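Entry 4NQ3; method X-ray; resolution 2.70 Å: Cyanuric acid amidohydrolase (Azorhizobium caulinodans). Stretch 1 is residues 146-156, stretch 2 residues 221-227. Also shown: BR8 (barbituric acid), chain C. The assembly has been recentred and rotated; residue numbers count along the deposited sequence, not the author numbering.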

ATOM      1  N   ASP A 146      -3.465  37.174 -25.946  1.00 61.92           N
ATOM      2  CA  ASP A 146      -2.074  37.227 -25.504  1.00 58.16           C
ATOM      3  C   ASP A 146      -1.754  36.055 -24.566  1.00 51.28           C
ATOM      4  O   ASP A 146      -2.325  35.925 -23.480  1.00 46.53           O
ATOM      5  CB  ASP A 146      -1.808  38.566 -24.815  1.00 62.69           C
ATOM      6  CG  ASP A 146      -0.339  38.845 -24.624  1.00 71.04           C
ATOM      7  OD1 ASP A 146       0.472  37.917 -24.859  1.00 69.79           O
ATOM      8  OD2 ASP A 146       0.001  40.009 -24.284  1.00 77.77           O
ATOM      9  N   PRO A 147      -0.843  35.178 -24.986  1.00 49.28           N
ATOM     10  CA  PRO A 147      -0.505  34.070 -24.092  1.00 48.65           C
ATOM     11  C   PRO A 147       0.071  34.534 -22.740  1.00 48.34           C
ATOM     12  O   PRO A 147      -0.088  33.826 -21.756  1.00 49.52           O
ATOM     13  CB  PRO A 147       0.526  33.270 -24.901  1.00 45.91           C
ATOM     14  CG  PRO A 147       0.217  33.598 -26.308  1.00 44.34           C
ATOM     15  CD  PRO A 147      -0.197  35.044 -26.298  1.00 46.53           C
ATOM     16  N   GLU A 148       0.698  35.701 -22.660  1.00 50.93           N
ATOM     17  CA  GLU A 148       1.235  36.109 -21.365  1.00 54.18           C
ATOM     18  C   GLU A 148       0.109  36.404 -20.385  1.00 49.87           C
ATOM     19  O   GLU A 148       0.341  36.513 -19.182  1.00 55.38           O
ATOM     20  CB  GLU A 148       2.173  37.320 -21.496  1.00 65.47           C
ATOM     21  CG  GLU A 148       3.494  37.000 -22.203  1.00 82.37           C
ATOM     22  CD  GLU A 148       4.354  35.976 -21.428  1.00 93.46           C
ATOM     23  OE1 GLU A 148       4.375  34.776 -21.816  1.00 93.54           O
ATOM     24  OE2 GLU A 148       5.010  36.370 -20.434  1.00 96.26           O
ATOM     25  N   ASP A 149      -1.120  36.443 -20.880  1.00 45.84           N
ATOM     26  CA  ASP A 149      -2.252  36.684 -20.005  1.00 45.47           C
ATOM     27  C   ASP A 149      -2.872  35.378 -19.536  1.00 40.37           C
ATOM     28  O   ASP A 149      -3.850  35.390 -18.801  1.00 44.47           O
ATOM     29  CB  ASP A 149      -3.305  37.544 -20.704  1.00 56.59           C
ATOM     30  CG  ASP A 149      -2.868  38.990 -20.838  1.00 72.74           C
ATOM     31  OD1 ASP A 149      -2.188  39.496 -19.914  1.00 76.15           O
ATOM     32  OD2 ASP A 149      -3.202  39.622 -21.862  1.00 80.68           O
ATOM     33  N   VAL A 150      -2.303  34.255 -19.958  1.00 35.51           N
ATOM     34  CA  VAL A 150      -2.722  32.954 -19.458  1.00 32.68           C
ATOM     35  C   VAL A 150      -1.885  32.596 -18.244  1.00 32.70           C
ATOM     36  O   VAL A 150      -0.667  32.669 -18.282  1.00 36.83           O
ATOM     37  CB  VAL A 150      -2.581  31.859 -20.538  1.00 31.65           C
ATOM     38  CG1 VAL A 150      -2.730  30.483 -19.934  1.00 29.26           C
ATOM     39  CG2 VAL A 150      -3.610  32.071 -21.651  1.00 31.80           C
ATOM     40  N   HIS A 151      -2.531  32.158 -17.174  1.00 34.80           N
ATOM     41  CA  HIS A 151      -1.808  31.896 -15.934  1.00 35.06           C
ATOM     42  C   HIS A 151      -1.802  30.444 -15.503  1.00 37.52           C
ATOM     43  O   HIS A 151      -0.954  30.034 -14.724  1.00 47.31           O
ATOM     44  CB  HIS A 151      -2.375  32.759 -14.812  1.00 33.11           C
ATOM     45  CG  HIS A 151      -1.916  34.173 -14.899  1.00 45.55           C
ATOM     46  ND1 HIS A 151      -0.768  34.614 -14.274  1.00 46.02           N
ATOM     47  CD2 HIS A 151      -2.410  35.231 -15.582  1.00 41.74           C
ATOM     48  CE1 HIS A 151      -0.585  35.890 -14.556  1.00 47.87           C
ATOM     49  NE2 HIS A 151      -1.564  36.287 -15.350  1.00 47.24           N
ATOM     50  N   PHE A 152      -2.725  29.659 -16.030  1.00 35.03           N
ATOM     51  CA  PHE A 152      -2.846  28.288 -15.612  1.00 29.77           C
ATOM     52  C   PHE A 152      -3.722  27.522 -16.582  1.00 24.47           C
ATOM     53  O   PHE A 152      -4.811  27.960 -16.893  1.00 26.70           O
ATOM     54  CB  PHE A 152      -3.439  28.258 -14.228  1.00 33.24           C
ATOM     55  CG  PHE A 152      -3.327  26.947 -13.551  1.00 32.82           C
ATOM     56  CD1 PHE A 152      -2.144  26.586 -12.932  1.00 27.27           C
ATOM     57  CD2 PHE A 152      -4.424  26.091 -13.488  1.00 28.42           C
ATOM     58  CE1 PHE A 152      -2.031  25.389 -12.273  1.00 27.16           C
ATOM     59  CE2 PHE A 152      -4.321  24.868 -12.828  1.00 30.47           C
ATOM     60  CZ  PHE A 152      -3.118  24.520 -12.210  1.00 30.40           C
ATOM     61  N   VAL A 153      -3.225  26.421 -17.124  1.00 23.81           N
ATOM     62  CA  VAL A 153      -4.051  25.589 -17.983  1.00 22.33           C
ATOM     63  C   VAL A 153      -4.183  24.189 -17.392  1.00 25.84           C
ATOM     64  O   VAL A 153      -3.210  23.432 -17.336  1.00 29.28           O
ATOM     65  CB  VAL A 153      -3.488  25.514 -19.395  1.00 23.22           C
ATOM     66  CG1 VAL A 153      -4.402  24.680 -20.286  1.00 22.21           C
ATOM     67  CG2 VAL A 153      -3.368  26.913 -19.927  1.00 32.40           C
ATOM     68  N   GLN A 154      -5.385  23.872 -16.912  1.00 24.02           N
ATOM     69  CA  GLN A 154      -5.687  22.557 -16.354  1.00 26.20           C
ATOM     70  C   GLN A 154      -6.134  21.624 -17.466  1.00 18.45           C
ATOM     71  O   GLN A 154      -6.950  21.997 -18.268  1.00 28.99           O
ATOM     72  CB  GLN A 154      -6.763  22.688 -15.277  1.00 24.37           C
ATOM     73  CG  GLN A 154      -7.141  21.415 -14.592  1.00 20.64           C
ATOM     74  CD  GLN A 154      -5.969  20.765 -13.920  1.00 25.89           C
ATOM     75  OE1 GLN A 154      -5.293  21.366 -13.082  1.00 31.59           O
ATOM     76  NE2 GLN A 154      -5.696  19.527 -14.302  1.00 31.60           N
ATOM     77  N   VAL A 155      -5.588  20.424 -17.526  1.00 18.62           N
ATOM     78  CA  VAL A 155      -6.026  19.442 -18.502  1.00 18.35           C
ATOM     79  C   VAL A 155      -6.298  18.112 -17.807  1.00 23.28           C
ATOM     80  O   VAL A 155      -5.494  17.650 -16.999  1.00 25.17           O
ATOM     81  CB  VAL A 155      -4.992  19.244 -19.626  1.00 19.69           C
ATOM     82  CG1 VAL A 155      -5.295  17.992 -20.445  1.00 20.01           C
ATOM     83  CG2 VAL A 155      -4.985  20.441 -20.505  1.00 20.25           C
ATOM     84  N   LYS A 156      -7.444  17.515 -18.114  1.00 21.49           N
ATOM     85  CA  LYS A 156      -7.750  16.175 -17.659  1.00 20.50           C
ATOM     86  C   LYS A 156      -7.510  15.246 -18.831  1.00 20.22           C
ATOM     87  O   LYS A 156      -8.094  15.444 -19.894  1.00 22.78           O
ATOM     88  CB  LYS A 156      -9.189  16.077 -17.185  1.00 20.72           C
ATOM     89  CG  LYS A 156      -9.514  14.753 -16.537  1.00 14.96           C
ATOM     90  CD  LYS A 156      -8.919  14.699 -15.186  1.00 14.72           C
ATOM     91  CE  LYS A 156      -8.610  13.287 -14.756  1.00 19.11           C
ATOM     92  NZ  LYS A 156      -7.839  13.263 -13.471  1.00 17.76           N
ATOM     93  N   ALA A 221       5.482  26.614 -18.052  1.00 35.63           N
ATOM     94  CA  ALA A 221       5.310  27.175 -16.716  1.00 37.05           C
ATOM     95  C   ALA A 221       3.824  27.252 -16.338  1.00 37.68           C
ATOM     96  O   ALA A 221       3.475  27.728 -15.255  1.00 32.62           O
ATOM     97  CB  ALA A 221       5.948  28.557 -16.640  1.00 36.17           C
ATOM     98  N   ARG A 222       2.946  26.790 -17.218  1.00 24.40           N
ATOM     99  CA  ARG A 222       1.546  26.982 -16.938  1.00 30.44           C
ATOM    100  C   ARG A 222       0.711  25.717 -17.036  1.00 33.77           C
ATOM    101  O   ARG A 222      -0.441  25.683 -16.574  1.00 38.02           O
ATOM    102  CB  ARG A 222       1.007  28.065 -17.861  1.00 29.74           C
ATOM    103  CG  ARG A 222       1.286  29.415 -17.234  1.00 37.64           C
ATOM    104  CD  ARG A 222       1.371  30.539 -18.209  1.00 41.17           C
ATOM    105  NE  ARG A 222       2.522  30.410 -19.084  1.00 36.99           N
ATOM    106  CZ  ARG A 222       2.665  31.130 -20.183  1.00 43.12           C
ATOM    107  NH1 ARG A 222       1.746  32.029 -20.489  1.00 43.05           N
ATOM    108  NH2 ARG A 222       3.714  30.962 -20.970  1.00 52.66           N
ATOM    109  N   ALA A 223       1.313  24.662 -17.573  1.00 31.46           N
ATOM    110  CA  ALA A 223       0.625  23.387 -17.727  1.00 31.31           C
ATOM    111  C   ALA A 223       0.337  22.728 -16.382  1.00 32.95           C
ATOM    112  O   ALA A 223       1.201  22.668 -15.508  1.00 31.11           O
ATOM    113  CB  ALA A 223       1.448  22.440 -18.619  1.00 30.52           C
ATOM    114  N   SER A 224      -0.891  22.244 -16.218  1.00 32.00           N
ATOM    115  CA  SER A 224      -1.200  21.374 -15.096  1.00 27.47           C
ATOM    116  C   SER A 224      -2.056  20.194 -15.568  1.00 25.80           C
ATOM    117  O   SER A 224      -3.221  20.350 -15.877  1.00 24.65           O
ATOM    118  CB  SER A 224      -1.901  22.144 -13.999  1.00 25.87           C
ATOM    119  OG  SER A 224      -2.352  21.253 -12.999  1.00 30.88           O
ATOM    120  N   CYS A 225      -1.467  19.009 -15.643  1.00 29.98           N
ATOM    121  CA  CYS A 225      -2.167  17.865 -16.212  1.00 27.64           C
ATOM    122  C   CYS A 225      -2.456  16.768 -15.211  1.00 26.71           C
ATOM    123  O   CYS A 225      -1.613  16.425 -14.384  1.00 35.37           O
ATOM    124  CB  CYS A 225      -1.355  17.322 -17.359  1.00 27.27           C
ATOM    125  SG  CYS A 225      -1.049  18.659 -18.505  1.00 41.60           S
ATOM    126  N   SER A 226      -3.661  16.227 -15.298  1.00 23.35           N
ATOM    127  CA  SER A 226      -4.149  15.214 -14.378  1.00 19.34           C
ATOM    128  C   SER A 226      -4.789  14.089 -15.193  1.00 21.49           C
ATOM    129  O   SER A 226      -5.697  14.326 -16.008  1.00 20.68           O
ATOM    130  CB  SER A 226      -5.146  15.832 -13.397  1.00 24.58           C
ATOM    131  OG  SER A 226      -5.694  14.864 -12.533  1.00 25.81           O
ATOM    132  N   SER A 227      -4.283  12.875 -15.003  1.00 19.08           N
ATOM    133  CA  SER A 227      -4.701  11.733 -15.802  1.00 18.80           C
ATOM    134  C   SER A 227      -5.774  10.945 -15.033  1.00 18.32           C
ATOM    135  O   SER A 227      -5.832  11.004 -13.817  1.00 18.65           O
ATOM    136  CB  SER A 227      -3.482  10.871 -16.144  1.00 19.35           C
ATOM    137  OG  SER A 227      -3.787   9.824 -17.050  1.00 19.17           O
TER
HETATM  138  N1  BR8 C 401      -4.350  11.850 -11.587  1.00 21.67           N
HETATM  139  C2  BR8 C 401      -4.958  12.003 -10.390  1.00 23.39           C
HETATM  140  O2  BR8 C 401      -6.021  11.441 -10.211  1.00 22.38           O
HETATM  141  N3  BR8 C 401      -4.381  12.761  -9.410  1.00 31.64           N
HETATM  142  C4  BR8 C 401      -3.133  13.408  -9.602  1.00 29.46           C
HETATM  143  O4  BR8 C 401      -2.644  14.074  -8.696  1.00 35.02           O
HETATM  144  C5  BR8 C 401      -2.364  13.348 -10.924  1.00 22.87           C
HETATM  145  C6  BR8 C 401      -3.136  12.461 -11.890  1.00 18.61           C
HETATM  146  O8  BR8 C 401      -2.681  12.257 -12.993  1.00 24.37           O
HETATM  147  O   HOH W   1      -3.650  18.808 -12.199  1.00 41.11           O

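Strands 150-156 and 223-227 lie side by side as parallel neighbours in a sheet, their N-to-C directions 15° apart and their axes 4.7 Å apart at closest approach. The pairing runs in simple register, Val153 with Ala223 through Lys156 with Ser226, and the hydrogen bonds follow the parallel rule: Val153 and Val155 each bond to the residues before and after their partner. Val153 N donates to Arg222 O at 2.9 Å and Val153 O accepts from Ser224 N at 2.8 Å; Val155 then repeats the pattern, its N bonding to Ser224 O and its O to Ser226 N, both at 2.9 Å. Alpha carbons fill in between the amides, with Gln154 CA 3.3 Å from Ser224 O and Lys156 CA 3.2 Å from Ser226 O in CA-H...O contacts.

Alternation sorts the side chains by chemistry. Val153, Ala223, Val155 and Cys225 share one face; Val155 CB lies 4.1 Å from Cys225 SG. The other face, bearing Gln154, Ser224, Lys156 and Ser226, is polar. Gln154, with chi2 in p, folds back so that its OE1 sits 2.9 Å from Ser224 OG. Water 1 bridges the same two residues, accepting from Gln154 NE2 at 3.0 Å and donating to Ser224 OG at 2.9 Å, so a buried amide and a buried hydroxyl are both served. Phe152 points its CA-to-CB bond away from the partner strand, yet its ring returns to place CZ 3.2 Å from Ser224 CB, an unusually short carbon-carbon approach beside this polar cluster.

Lys156 also turns at chi2 (p), then extends through chi3 and chi4, both t. Lys156 NZ donates to Ser226 OG at 2.8 Å and, weakly, to Ser227 O at 3.0 Å, giving the buried ammonium oxygen partners on the neighbouring strand. That anchoring lies beside the barbituric acid: Ser227 N donates to BR8 O8 at 2.6 Å, and BR8 N1 donates to Ser227 O at 2.8 Å, so one residue's backbone both donates and accepts a hydrogen bond.

At the other end, Arg222 ties the strand pair to the 3-10 segment 147-149. It is the most heavily covered residue of the contact, and its side chain runs back along stretch 1. Arg222 NH1 lies 2.9 Å from Pro147 O and makes a weak 3.3 Å hydrogen bond to Val150 O, both carbonyls lying at the guanidinium edge, near its plane. Glu148 OE1 adds a long salt bridge, 4.0 Å from Arg222 NH2, where charge attraction acts without close contact.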